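Local structure of CrtC domain-containing protein (Fusarium vanettenii 77-13-4, 7A0Q) at residues G177-K182 and E230-A235; T220-H225 and W287-S292; W236-P241 and T245-A250; A250-R253 and T259-L262. The protein probably hydrates the isoflavonoid phytoalexin kievitone, acting as a lyase of the CrtC family built from two lipocalin-like domains. All coordinates share one frame; numbering follows the deposited sequence.

Contact 1: G177-K182 and E230-A235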
loop_
_atom_site.group_PDB
_atom_site.type_symbol
_atom_site.label_atom_id
_atom_site.label_comp_id
_atom_site.label_asym_id
_atom_site.label_seq_id
_atom_site.Cartn_x
_atom_site.Cartn_y
_atom_site.Cartn_z
ATOM N N GLY A 177 0.788 -8.793 0.607
ATOM C CA GLY A 177 0.104 -7.917 -0.331
ATOM C C GLY A 177 -0.713 -8.752 -1.298
ATOM O O GLY A 177 -0.276 -9.820 -1.729
ATOM N N LEU A 178 -1.906 -8.262 -1.627
ATOM C CA LEU A 178 -2.734 -8.858 -2.670
ATOM C C LEU A 178 -2.770 -7.834 -3.793
ATOM O O LEU A 178 -3.509 -6.844 -3.700
ATOM C CB LEU A 178 -4.145 -9.150 -2.146
ATOM C CG LEU A 178 -4.166 -9.984 -0.862
ATOM C CD1 LEU A 178 -5.578 -10.176 -0.302
ATOM C CD2 LEU A 178 -3.464 -11.322 -1.071
ATOM N N PRO A 179 -1.963 -7.995 -4.857
ATOM C CA PRO A 179 -1.601 -6.831 -5.692
ATOM C C PRO A 179 -2.643 -6.329 -6.683
ATOM O O PRO A 179 -2.712 -5.120 -6.930
ATOM C CB PRO A 179 -0.358 -7.313 -6.457
ATOM C CG PRO A 179 0.069 -8.547 -5.785
ATOM C CD PRO A 179 -1.124 -9.168 -5.153
ATOM N N SER A 180 -3.458 -7.222 -7.240
ATOM C CA SER A 180 -4.305 -6.879 -8.380
ATOM C C SER A 180 -5.708 -7.444 -8.204
ATOM O O SER A 180 -6.248 -8.123 -9.082
ATOM C CB SER A 180 -3.673 -7.386 -9.674
ATOM O OG SER A 180 -2.470 -6.693 -9.935
ATOM N N ALA A 181 -6.319 -7.145 -7.059
ATOM C CA ALA A 181 -7.644 -7.664 -6.748
ATOM C C ALA A 181 -8.714 -7.020 -7.623
ATOM O O ALA A 181 -8.696 -5.811 -7.863
ATOM C CB ALA A 181 -7.978 -7.402 -5.272
ATOM N N LYS A 182 -9.650 -7.843 -8.094
ATOM C CA LYS A 182 -10.821 -7.326 -8.799
ATOM C C LYS A 182 -11.573 -6.341 -7.914
ATOM O O LYS A 182 -11.833 -6.618 -6.742
ATOM C CB LYS A 182 -11.730 -8.486 -9.213
ATOM C CG LYS A 182 -12.945 -8.068 -10.028
ATOM C CD LYS A 182 -13.781 -9.283 -10.418
ATOM C CE LYS A 182 -15.076 -8.829 -11.095
ATOM N NZ LYS A 182 -15.976 -9.968 -11.435
ATOM N N GLU A 230 4.030 -10.230 -14.977
ATOM C CA GLU A 230 3.395 -10.640 -13.732
ATOM C C GLU A 230 4.178 -10.198 -12.497
ATOM O O GLU A 230 3.844 -10.620 -11.386
ATOM C CB GLU A 230 3.218 -12.154 -13.706
ATOM C CG GLU A 230 2.230 -12.652 -14.740
ATOM C CD GLU A 230 1.881 -14.106 -14.547
ATOM O OE1 GLU A 230 1.810 -14.839 -15.557
ATOM O OE2 GLU A 230 1.677 -14.517 -13.381
ATOM N N TYR A 231 5.195 -9.355 -12.659
ATOM C CA TYR A 231 6.010 -8.935 -11.524
ATOM C C TYR A 231 5.264 -7.947 -10.633
ATOM O O TYR A 231 4.769 -6.916 -11.099
ATOM C CB TYR A 231 7.302 -8.286 -12.025
ATOM C CG TYR A 231 8.286 -9.242 -12.654
ATOM C CD1 TYR A 231 8.734 -10.366 -11.966
ATOM C CD2 TYR A 231 8.776 -9.018 -13.938
ATOM C CE1 TYR A 231 9.649 -11.245 -12.535
ATOM C CE2 TYR A 231 9.690 -9.897 -14.515
ATOM C CZ TYR A 231 10.124 -11.001 -13.806
ATOM O OH TYR A 231 11.038 -11.875 -14.374
ATOM N N LYS A 232 5.217 -8.245 -9.336
ATOM C CA LYS A 232 4.677 -7.329 -8.340
ATOM C C LYS A 232 5.746 -7.143 -7.279
ATOM O O LYS A 232 6.252 -8.127 -6.727
ATOM C CB LYS A 232 3.378 -7.866 -7.720
ATOM C CG LYS A 232 2.279 -8.211 -8.734
ATOM C CD LYS A 232 1.864 -6.966 -9.531
ATOM C CE LYS A 232 0.790 -7.289 -10.551
ATOM N NZ LYS A 232 0.493 -6.113 -11.440
ATOM N N ILE A 233 6.104 -5.893 -7.005
ATOM C CA ILE A 233 7.268 -5.583 -6.183
ATOM C C ILE A 233 6.821 -4.862 -4.919
ATOM O O ILE A 233 6.109 -3.855 -4.990
ATOM C CB ILE A 233 8.281 -4.722 -6.946
ATOM C CG1 ILE A 233 8.672 -5.422 -8.242
ATOM C CG2 ILE A 233 9.505 -4.431 -6.058
ATOM C CD1 ILE A 233 9.572 -4.594 -9.118
ATOM N N SER A 234 7.295 -5.348 -3.772
ATOM C CA SER A 234 7.057 -4.723 -2.473
ATOM C C SER A 234 8.423 -4.509 -1.833
ATOM O O SER A 234 9.085 -5.475 -1.454
ATOM C CB SER A 234 6.162 -5.617 -1.610
ATOM O OG SER A 234 6.007 -5.131 -0.292
ATOM N N ALA A 235 8.876 -3.253 -1.762
ATOM C CA ALA A 235 10.266 -2.954 -1.427
ATOM C C ALA A 235 10.340 -2.049 -0.209
ATOM O O ALA A 235 9.657 -1.022 -0.152
ATOM C CB ALA A 235 10.981 -2.284 -2.610
HETATM O O HOH W 1 -2.283 -5.728 -12.576
#

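Contact 2: T220-H225 and W287-S292. With NAG (2-acetamido-2-deoxy-beta-D-glucopyranose), chain C.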
loop_
_atom_site.group_PDB
_atom_site.type_symbol
_atom_site.label_atom_id
_atom_site.label_comp_id
_atom_site.label_asym_id
_atom_site.label_seq_id
_atom_site.Cartn_x
_atom_site.Cartn_y
_atom_site.Cartn_z
ATOM N N THR A 220 10.935 4.213 3.665
ATOM C CA THR A 220 10.255 4.338 2.385
ATOM C C THR A 220 9.850 2.942 1.940
ATOM O O THR A 220 10.656 2.003 2.030
ATOM C CB THR A 220 11.146 5.001 1.330
ATOM O OG1 THR A 220 11.517 6.311 1.784
ATOM C CG2 THR A 220 10.408 5.127 -0.008
ATOM N N TRP A 221 8.605 2.814 1.468
ATOM C CA TRP A 221 8.089 1.574 0.900
ATOM C C TRP A 221 7.619 1.840 -0.521
ATOM O O TRP A 221 6.901 2.817 -0.772
ATOM C CB TRP A 221 6.934 1.021 1.745
ATOM C CG TRP A 221 6.284 -0.245 1.222
ATOM C CD1 TRP A 221 6.848 -1.494 1.167
ATOM C CD2 TRP A 221 4.944 -0.385 0.721
ATOM N NE1 TRP A 221 5.939 -2.404 0.649
ATOM C CE2 TRP A 221 4.769 -1.748 0.370
ATOM C CE3 TRP A 221 3.878 0.504 0.537
ATOM C CZ2 TRP A 221 3.569 -2.239 -0.153
ATOM C CZ3 TRP A 221 2.674 0.013 0.016
ATOM C CH2 TRP A 221 2.539 -1.347 -0.332
ATOM N N PHE A 222 7.997 0.959 -1.438
ATOM C CA PHE A 222 7.536 1.009 -2.817
ATOM C C PHE A 222 6.650 -0.189 -3.133
ATOM O O PHE A 222 6.977 -1.334 -2.792
ATOM C CB PHE A 222 8.700 1.014 -3.804
ATOM C CG PHE A 222 9.503 2.273 -3.794
ATOM C CD1 PHE A 222 9.105 3.366 -4.556
ATOM C CD2 PHE A 222 10.664 2.364 -3.039
ATOM C CE1 PHE A 222 9.848 4.542 -4.557
ATOM C CE2 PHE A 222 11.421 3.536 -3.041
ATOM C CZ PHE A 222 11.019 4.619 -3.796
ATOM N N GLN A 223 5.563 0.088 -3.844
ATOM C CA GLN A 223 4.642 -0.911 -4.371
ATOM C C GLN A 223 4.631 -0.721 -5.881
ATOM O O GLN A 223 4.130 0.298 -6.364
ATOM C CB GLN A 223 3.250 -0.702 -3.777
ATOM C CG GLN A 223 2.199 -1.626 -4.352
ATOM C CD GLN A 223 0.812 -1.012 -4.384
ATOM O OE1 GLN A 223 0.140 -1.055 -5.414
ATOM N NE2 GLN A 223 0.362 -0.458 -3.251
ATOM N N LEU A 224 5.183 -1.673 -6.635
ATOM C CA LEU A 224 5.400 -1.461 -8.065
ATOM C C LEU A 224 4.681 -2.493 -8.928
ATOM O O LEU A 224 4.683 -3.694 -8.627
ATOM C CB LEU A 224 6.896 -1.473 -8.406
ATOM C CG LEU A 224 7.772 -0.542 -7.562
ATOM C CD1 LEU A 224 9.240 -0.689 -7.969
ATOM C CD2 LEU A 224 7.300 0.929 -7.637
ATOM N N HIS A 225 4.117 -2.010 -10.035
ATOM C CA HIS A 225 3.482 -2.830 -11.063
ATOM C C HIS A 225 4.182 -2.601 -12.396
ATOM O O HIS A 225 4.512 -1.461 -12.737
ATOM C CB HIS A 225 1.994 -2.489 -11.219
ATOM C CG HIS A 225 1.224 -2.584 -9.941
ATOM N ND1 HIS A 225 0.446 -3.675 -9.620
ATOM C CD2 HIS A 225 1.165 -1.749 -8.877
ATOM C CE1 HIS A 225 -0.088 -3.494 -8.421
ATOM N NE2 HIS A 225 0.346 -2.338 -7.945
ATOM N N TRP A 287 13.244 9.057 -7.316
ATOM C CA TRP A 287 14.077 8.020 -6.715
ATOM C C TRP A 287 14.748 7.202 -7.806
ATOM O O TRP A 287 14.269 7.118 -8.942
ATOM C CB TRP A 287 13.262 7.067 -5.806
ATOM C CG TRP A 287 12.528 7.746 -4.700
ATOM C CD1 TRP A 287 12.936 7.888 -3.406
ATOM C CD2 TRP A 287 11.254 8.386 -4.791
ATOM N NE1 TRP A 287 11.998 8.590 -2.689
ATOM C CE2 TRP A 287 10.954 8.906 -3.517
ATOM C CE3 TRP A 287 10.336 8.568 -5.829
ATOM C CZ2 TRP A 287 9.776 9.608 -3.255
ATOM C CZ3 TRP A 287 9.167 9.261 -5.566
ATOM C CH2 TRP A 287 8.898 9.771 -4.286
ATOM N N LYS A 288 15.852 6.563 -7.430
ATOM C CA LYS A 288 16.419 5.461 -8.187
ATOM C C LYS A 288 16.472 4.223 -7.303
ATOM O O LYS A 288 16.805 4.315 -6.115
ATOM C CB LYS A 288 17.827 5.799 -8.706
ATOM C CG LYS A 288 17.820 6.719 -9.923
ATOM C CD LYS A 288 19.226 6.971 -10.461
ATOM C CE LYS A 288 19.404 8.423 -10.885
ATOM N NZ LYS A 288 20.487 8.595 -11.901
ATOM N N LEU A 289 16.143 3.070 -7.889
ATOM C CA LEU A 289 16.316 1.775 -7.244
ATOM C C LEU A 289 17.128 0.884 -8.163
ATOM O O LEU A 289 16.835 0.786 -9.356
ATOM C CB LEU A 289 14.978 1.096 -6.948
ATOM C CG LEU A 289 14.008 1.807 -6.007
ATOM C CD1 LEU A 289 12.626 1.152 -6.079
ATOM C CD2 LEU A 289 14.521 1.801 -4.579
ATOM N N LYS A 290 18.131 0.224 -7.604
ATOM C CA LYS A 290 18.897 -0.798 -8.307
ATOM C C LYS A 290 18.634 -2.093 -7.550
ATOM O O LYS A 290 19.138 -2.259 -6.438
ATOM C CB LYS A 290 20.379 -0.435 -8.310
ATOM C CG LYS A 290 21.315 -1.470 -8.871
ATOM C CD LYS A 290 22.607 -0.814 -9.342
ATOM C CE LYS A 290 23.356 -1.716 -10.299
ATOM N NZ LYS A 290 22.417 -2.354 -11.259
ATOM N N ILE A 291 17.824 -2.990 -8.110
ATOM C CA ILE A 291 17.478 -4.243 -7.438
ATOM C C ILE A 291 18.429 -5.334 -7.927
ATOM O O ILE A 291 18.446 -5.665 -9.120
ATOM C CB ILE A 291 16.005 -4.623 -7.670
ATOM C CG1 ILE A 291 15.100 -3.471 -7.212
ATOM C CG2 ILE A 291 15.675 -5.912 -6.897
ATOM C CD1 ILE A 291 13.591 -3.693 -7.472
ATOM N N SER A 292 19.203 -5.900 -6.996
ATOM C CA SER A 292 20.344 -6.748 -7.337
ATOM C C SER A 292 19.915 -7.936 -8.180
ATOM O O SER A 292 19.058 -8.728 -7.769
ATOM C CB SER A 292 21.036 -7.238 -6.065
ATOM O OG SER A 292 22.241 -7.941 -6.363
HETATM C C1 NAG C . 14.845 8.386 7.014
HETATM C C2 NAG C . 15.168 8.296 5.533
HETATM C C3 NAG C . 16.550 8.891 5.257
HETATM C C4 NAG C . 16.705 10.282 5.859
HETATM C C5 NAG C . 16.249 10.325 7.311
HETATM C C6 NAG C . 16.135 11.736 7.835
HETATM C C7 NAG C . 14.284 6.474 4.138
HETATM C C8 NAG C . 14.443 5.039 3.748
HETATM N N2 NAG C . 15.132 6.919 5.066
HETATM O O3 NAG C . 16.742 8.946 3.847
HETATM O O4 NAG C . 18.088 10.620 5.857
HETATM O O5 NAG C . 14.941 9.747 7.443
HETATM O O6 NAG C . 15.227 12.493 7.045
HETATM O O7 NAG C . 13.413 7.189 3.653
HETATM O O HOH W 2 11.910 8.527 0.151
#

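Contact 3: W236-P241 and T245-A250. With NAG (2-acetamido-2-deoxy-beta-D-glucopyranose), chain C.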
loop_
_atom_site.group_PDB
_atom_site.type_symbol
_atom_site.label_atom_id
_atom_site.label_comp_id
_atom_site.label_asym_id
_atom_site.label_seq_id
_atom_site.Cartn_x
_atom_site.Cartn_y
_atom_site.Cartn_z
ATOM N N TRP A 236 11.221 -2.396 0.730
ATOM C CA TRP A 236 11.376 -1.656 1.979
ATOM C C TRP A 236 12.792 -1.112 2.116
ATOM O O TRP A 236 13.769 -1.834 1.884
ATOM C CB TRP A 236 11.104 -2.548 3.194
ATOM C CG TRP A 236 9.660 -2.908 3.432
ATOM C CD1 TRP A 236 9.008 -4.011 2.974
ATOM C CD2 TRP A 236 8.730 -2.189 4.244
ATOM N NE1 TRP A 236 7.697 -4.012 3.429
ATOM C CE2 TRP A 236 7.506 -2.900 4.212
ATOM C CE3 TRP A 236 8.803 -0.997 4.979
ATOM C CZ2 TRP A 236 6.377 -2.467 4.906
ATOM C CZ3 TRP A 236 7.685 -0.574 5.671
ATOM C CH2 TRP A 236 6.484 -1.304 5.627
ATOM N N ILE A 237 12.900 0.138 2.574
ATOM C CA ILE A 237 14.196 0.749 2.895
ATOM C C ILE A 237 14.069 1.444 4.247
ATOM O O ILE A 237 13.192 2.294 4.428
ATOM C CB ILE A 237 14.649 1.750 1.819
ATOM C CG1 ILE A 237 14.595 1.121 0.427
ATOM C CG2 ILE A 237 16.061 2.246 2.127
ATOM C CD1 ILE A 237 13.297 1.420 -0.307
ATOM N N PHE A 238 14.942 1.089 5.191
ATOM C CA PHE A 238 14.975 1.752 6.497
ATOM C C PHE A 238 16.209 1.275 7.245
ATOM O O PHE A 238 16.790 0.241 6.919
ATOM C CB PHE A 238 13.709 1.493 7.336
ATOM C CG PHE A 238 13.396 0.027 7.543
ATOM C CD1 PHE A 238 13.992 -0.686 8.575
ATOM C CD2 PHE A 238 12.489 -0.632 6.713
ATOM C CE1 PHE A 238 13.714 -2.028 8.782
ATOM C CE2 PHE A 238 12.204 -1.988 6.907
ATOM C CZ PHE A 238 12.811 -2.685 7.945
ATOM N N SER A 239 16.588 2.033 8.268
ATOM C CA SER A 239 17.729 1.658 9.095
ATOM C C SER A 239 17.295 0.783 10.260
ATOM O O SER A 239 16.216 0.974 10.834
ATOM C CB SER A 239 18.428 2.904 9.633
ATOM O OG SER A 239 18.894 3.718 8.578
ATOM N N ASP A 240 18.153 -0.171 10.615
ATOM C CA ASP A 240 17.960 -0.994 11.801
ATOM C C ASP A 240 19.000 -0.574 12.832
ATOM O O ASP A 240 20.149 -1.036 12.770
ATOM C CB ASP A 240 18.110 -2.482 11.460
ATOM C CG ASP A 240 17.897 -3.382 12.661
ATOM O OD1 ASP A 240 17.879 -2.882 13.809
ATOM O OD2 ASP A 240 17.739 -4.605 12.468
ATOM N N PRO A 241 18.653 0.280 13.800
ATOM C CA PRO A 241 19.640 0.703 14.805
ATOM C C PRO A 241 19.855 -0.312 15.910
ATOM O O PRO A 241 20.755 -0.126 16.739
ATOM C CB PRO A 241 19.028 1.990 15.365
ATOM C CG PRO A 241 17.552 1.742 15.269
ATOM C CD PRO A 241 17.350 0.938 13.995
ATOM N N THR A 245 22.388 -2.185 11.087
ATOM C CA THR A 245 22.453 -2.535 9.676
ATOM C C THR A 245 21.450 -1.674 8.922
ATOM O O THR A 245 20.594 -1.019 9.520
ATOM C CB THR A 245 22.129 -4.023 9.426
ATOM O OG1 THR A 245 20.841 -4.332 9.981
ATOM C CG2 THR A 245 23.193 -4.944 10.047
ATOM N N GLU A 246 21.541 -1.704 7.601
ATOM C CA GLU A 246 20.609 -0.996 6.734
ATOM C C GLU A 246 19.733 -2.017 6.022
ATOM O O GLU A 246 20.245 -2.907 5.333
ATOM C CB GLU A 246 21.346 -0.130 5.715
ATOM C CG GLU A 246 22.046 1.095 6.316
ATOM C CD GLU A 246 21.077 2.073 6.979
ATOM O OE1 GLU A 246 19.941 2.229 6.482
ATOM O OE2 GLU A 246 21.457 2.689 8.000
ATOM N N THR A 247 18.418 -1.883 6.178
ATOM C CA THR A 247 17.479 -2.739 5.467
ATOM C C THR A 247 17.137 -2.102 4.126
ATOM O O THR A 247 16.752 -0.931 4.059
ATOM C CB THR A 247 16.229 -2.975 6.315
ATOM O OG1 THR A 247 16.603 -3.724 7.482
ATOM C CG2 THR A 247 15.171 -3.763 5.522
ATOM N N ARG A 248 17.339 -2.855 3.046
ATOM C CA ARG A 248 17.105 -2.309 1.711
ATOM C C ARG A 248 16.875 -3.505 0.788
ATOM O O ARG A 248 17.834 -4.128 0.322
ATOM C CB ARG A 248 18.274 -1.432 1.254
ATOM C CG ARG A 248 19.666 -2.004 1.565
ATOM C CD ARG A 248 20.780 -1.043 1.148
ATOM N NE ARG A 248 22.105 -1.622 1.387
ATOM C CZ ARG A 248 22.739 -2.433 0.546
ATOM N NH1 ARG A 248 22.186 -2.785 -0.608
ATOM N NH2 ARG A 248 23.941 -2.898 0.860
ATOM N N PHE A 249 15.606 -3.844 0.561
ATOM C CA PHE A 249 15.351 -5.092 -0.147
ATOM C C PHE A 249 13.973 -5.053 -0.792
ATOM O O PHE A 249 13.096 -4.275 -0.408
ATOM C CB PHE A 249 15.491 -6.314 0.785
ATOM C CG PHE A 249 14.260 -6.615 1.614
ATOM C CD1 PHE A 249 13.821 -5.732 2.597
ATOM C CD2 PHE A 249 13.541 -7.786 1.403
ATOM C CE1 PHE A 249 12.680 -6.028 3.367
ATOM C CE2 PHE A 249 12.419 -8.085 2.161
ATOM C CZ PHE A 249 11.985 -7.209 3.133
ATOM N N ALA A 250 13.814 -5.899 -1.804
ATOM C CA ALA A 250 12.544 -6.081 -2.484
ATOM C C ALA A 250 12.114 -7.532 -2.358
ATOM O O ALA A 250 12.940 -8.445 -2.473
ATOM C CB ALA A 250 12.652 -5.692 -3.972
HETATM C C1 NAG C . 14.845 8.386 7.014
HETATM C C2 NAG C . 15.168 8.296 5.533
HETATM C C3 NAG C . 16.550 8.891 5.257
HETATM C C4 NAG C . 16.705 10.282 5.859
HETATM C C5 NAG C . 16.249 10.325 7.311
HETATM C C6 NAG C . 16.135 11.736 7.835
HETATM C C7 NAG C . 14.284 6.474 4.138
HETATM C C8 NAG C . 14.443 5.039 3.748
HETATM N N2 NAG C . 15.132 6.919 5.066
HETATM O O3 NAG C . 16.742 8.946 3.847
HETATM O O4 NAG C . 18.088 10.620 5.857
HETATM O O5 NAG C . 14.941 9.747 7.443
HETATM O O6 NAG C . 15.227 12.493 7.045
HETATM O O7 NAG C . 13.413 7.189 3.653
#

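Contact 4: A250-R253 and T259-L262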
loop_
_atom_site.group_PDB
_atom_site.type_symbol
_atom_site.label_atom_id
_atom_site.label_comp_id
_atom_site.label_asym_id
_atom_site.label_seq_id
_atom_site.Cartn_x
_atom_site.Cartn_y
_atom_site.Cartn_z
ATOM N N ALA A 250 13.814 -5.899 -1.804
ATOM C CA ALA A 250 12.544 -6.081 -2.484
ATOM C C ALA A 250 12.114 -7.532 -2.358
ATOM O O ALA A 250 12.940 -8.445 -2.473
ATOM C CB ALA A 250 12.652 -5.692 -3.972
ATOM N N THR A 251 10.812 -7.731 -2.118
ATOM C CA THR A 251 10.155 -9.006 -2.371
ATOM C C THR A 251 9.404 -8.861 -3.686
ATOM O O THR A 251 8.595 -7.945 -3.848
ATOM C CB THR A 251 9.188 -9.397 -1.252
ATOM O OG1 THR A 251 9.864 -9.384 0.017
ATOM C CG2 THR A 251 8.633 -10.797 -1.521
ATOM N N ILE A 252 9.708 -9.728 -4.633
ATOM C CA ILE A 252 9.095 -9.663 -5.948
ATOM C C ILE A 252 8.340 -10.957 -6.175
ATOM O O ILE A 252 8.935 -12.038 -6.154
ATOM C CB ILE A 252 10.137 -9.443 -7.054
ATOM C CG1 ILE A 252 10.953 -8.178 -6.761
ATOM C CG2 ILE A 252 9.422 -9.410 -8.420
ATOM C CD1 ILE A 252 12.010 -7.860 -7.815
ATOM N N ARG A 253 7.028 -10.849 -6.382
ATOM C CA ARG A 253 6.233 -11.991 -6.790
ATOM C C ARG A 253 6.183 -12.006 -8.308
ATOM O O ARG A 253 5.823 -11.001 -8.924
ATOM C CB ARG A 253 4.821 -11.913 -6.208
ATOM C CG ARG A 253 3.975 -13.147 -6.499
ATOM C CD ARG A 253 2.547 -12.738 -6.902
ATOM N NE ARG A 253 2.486 -12.238 -8.276
ATOM C CZ ARG A 253 1.383 -11.754 -8.853
ATOM N NH1 ARG A 253 0.234 -11.677 -8.180
ATOM N NH2 ARG A 253 1.426 -11.338 -10.112
ATOM N N THR A 259 8.976 -16.288 -6.030
ATOM C CA THR A 259 9.186 -15.140 -5.156
ATOM C C THR A 259 10.679 -14.857 -5.046
ATOM O O THR A 259 11.457 -15.755 -4.717
ATOM C CB THR A 259 8.574 -15.394 -3.767
ATOM O OG1 THR A 259 7.185 -15.745 -3.905
ATOM C CG2 THR A 259 8.668 -14.149 -2.885
ATOM N N LEU A 260 11.072 -13.620 -5.350
ATOM C CA LEU A 260 12.463 -13.176 -5.270
ATOM C C LEU A 260 12.636 -12.275 -4.055
ATOM O O LEU A 260 11.833 -11.369 -3.827
ATOM C CB LEU A 260 12.878 -12.424 -6.543
ATOM C CG LEU A 260 12.297 -12.994 -7.841
ATOM C CD1 LEU A 260 12.708 -12.140 -9.042
ATOM C CD2 LEU A 260 12.732 -14.441 -8.022
ATOM N N VAL A 261 13.681 -12.524 -3.274
ATOM C CA VAL A 261 14.014 -11.695 -2.120
ATOM C C VAL A 261 15.410 -11.130 -2.383
ATOM O O VAL A 261 16.418 -11.842 -2.275
ATOM C CB VAL A 261 13.944 -12.495 -0.817
ATOM C CG1 VAL A 261 14.190 -11.576 0.379
ATOM C CG2 VAL A 261 12.565 -13.198 -0.725
ATOM N N LEU A 262 15.473 -9.849 -2.759
ATOM C CA LEU A 262 16.675 -9.300 -3.384
ATOM C C LEU A 262 17.104 -8.012 -2.699
ATOM O O LEU A 262 16.270 -7.147 -2.418
ATOM C CB LEU A 262 16.437 -9.011 -4.879
ATOM C CG LEU A 262 15.813 -10.149 -5.697
ATOM C CD1 LEU A 262 15.512 -9.684 -7.118
ATOM C CD2 LEU A 262 16.739 -11.357 -5.716
#

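Contact 1: G177-K182 and E230-A235
Pro179 lays one side of its ring against the aliphatic stem of Lys232. The shortest approach is 3.6 Å, from Pro179 CB to Lys232 CG. Pro179 CG lies 3.9 Å from Lys232 CB, so the ring touches the base of the chain as well as its middle. Lys232 bends at its second torsion (chi2 -61°) and then runs straight, which carries its end past the proline to Ser180, where Lys232 CE stands 3.4 Å from Ser180 OG. A water links the two polar tips: it lies 2.8 Å from Ser180 OG and accepts a hydrogen bond from Lys232 NZ at 3.0 Å. Ser180 is modelled in two conformations, so its side of the bridge is less certain. Lys232 NZ also bonds to His225 ND1, and this direct partner ties the lysine to neighbouring strand 218-225. The residues that touch are all buried, so the lysine nitrogen finds its partners inside the protein. The Pro179 carbonyl bonds to His202 ND1, while the Ser180 amide is held by Thr155 OG1. At residue 180 the chain turns a corner in strand 171-189 of the N-terminal domain. The contact therefore joins that corner to the start of strand 232-240 in the C-terminal barrel, with Trp204 of strand 202-210 and Arg253 of strand 245-253 packed alongside.

Contact 2: T220-H225 and W287-S292
In the interior of the C-terminal lipocalin-like barrel, Phe222 meets Trp287 and Leu289 across the core. The two short strand segments cross at 74°, with their axes 11.1 Å apart at closest approach, so side chains alone bridge the gap. Phe222 presents its edge to the five-membered ring of Trp287 in a T-shaped stack, the planes at 82°. Phe222 CG lies anti to its carbonyl carbon (chi1 -69°), which aims CZ at the indole, 3.6 Å from Trp287 CG. Leu289 comes from the opposite direction and covers a face of the same phenyl ring. Its CD1 lies 4.0 Å from the ring centroid, close to the normal, in a CH-pi contact, while its CD2 reaches toward the rim at Phe222 CE2. The phenyl ring is thus gripped at once by its edge and by one face. Two residues further along the strand, Leu224 CD1 meets Leu289 CD1 more loosely at 4.3 Å, and Ile322 and Phe266 of other barrel strands close round the cluster. Next to this apolar packing, Thr220 provides a polar margin beside the glycan carried by the protein. Its hydroxyl donates to O7 of the N-acetylglucosamine, and Tyr343 OH bonds to the same sugar. A water donates to Thr220 OG1 at 2.8 Å and accepts from Trp287 NE1, also at 2.8 Å.

Contact 3: W236-P241 and T245-A250
Strands 236-240 and 245-250 run antiparallel at 165°, their axes 4.6 Å apart, and form a beta hairpin of the C-terminal barrel. Three hydrogen-bonded pairs, Trp236 with Phe249, Phe238 with Thr247 and Asp240 with Thr245, each exchange two backbone bonds, of which Phe238 N to Thr247 O measures 2.9 Å. The side chains of these pairs share one face of the sheet. There Thr247 lies alongside Phe238 and sets its CB 3.8 Å from the centroid of the phenyl ring, a CH-pi contact over the face. Phe238 CG sits between its own backbone N and carbonyl carbon (chi1 55°), a rotation that swings the ring toward the neighbouring strand. Trp236 CB meets Phe249 CE1 at 3.8 Å, while its indole leads away to bond Glu175 through NE1 and to pack on Phe166. This face therefore looks toward the N-terminal domain. On the other face Ile237 packs on Phe222 and Phe266, and Ile237 O lies 3.1 Å from C8, the acetamido methyl of the N-acetylglucosamine. Nearer the hairpin turn, Glu246 folds back at chi2, and Ser239 OG donates to the syn lone pair of Glu246 OE1 at 2.8 Å. Glu246 OE2 is equally near Ser239 OG, at 2.8 Å, so the hydroxyl sits between the two oxygens.

Contact 4: A250-R253 and T259-L262
Ile252 faces Leu260 across a hydrogen-bonded pair, its CB 4.1 Å from Leu260 CB. From that CB the chain forks. Ile252 CG2 touches Tyr231 CD1 at 3.7 Å, whereas CG1 starts the longer branch, which stays extended (chi2 -179°) and leans back toward the Leu262 end of the pair. At its tip, CD1 meets Leu262 CD1 at 4.0 Å, the two side chains crossing at about a right angle, and Ile291 CG2 lies a little beyond on strand 282-291. Ala250, on the same face, adds its methyl to this apolar patch beside Ile233 and Ile291. On the opposite face Thr251 and Thr259 point their methyl groups at each other, CG2 to CG2 at 3.6 Å, and direct their hydroxyls elsewhere: Thr251 OG1 bonds to Gly161 N, Thr259 OG1 to Asp257 O. Arg253 reaches away on that face to a salt bridge with Glu31 and to the carbonyls of Glu230 and Gly156. The backbones are joined by four bonds, among them Ile252 N to Leu260 O at 2.8 Å, with CA-H...O contacts between them, as from Thr251 CA to Leu260 O. This regular antiparallel pairing, with Ala250, Ile252 and Leu262 on the face that meets Ile291 or Ile233, is that of a hairpin in an up-and-down lipocalin-like barrel.

Overall arrangement
Contacts 2, 3 and 4 all belong to the C-terminal barrel, whereas contact 1 binds that barrel to the N-terminal domain. Contacts 1 and 2 are fully buried but chemically unlike: the first lets a lysine and a water into a domain interface, the second is aromatic and aliphatic packing without direct hydrogen bonds between the strands. Contacts 3 and 4 are partly exposed hairpins that rest on backbone bonding, and they meet at Ala250 on strand 245-253. Strand 232-240 serves both contact 1 and contact 3. Ile291, on the strand that carries Trp287 and Leu289, packs on Ala250 and Leu262, so contacts 2 and 4 adjoin.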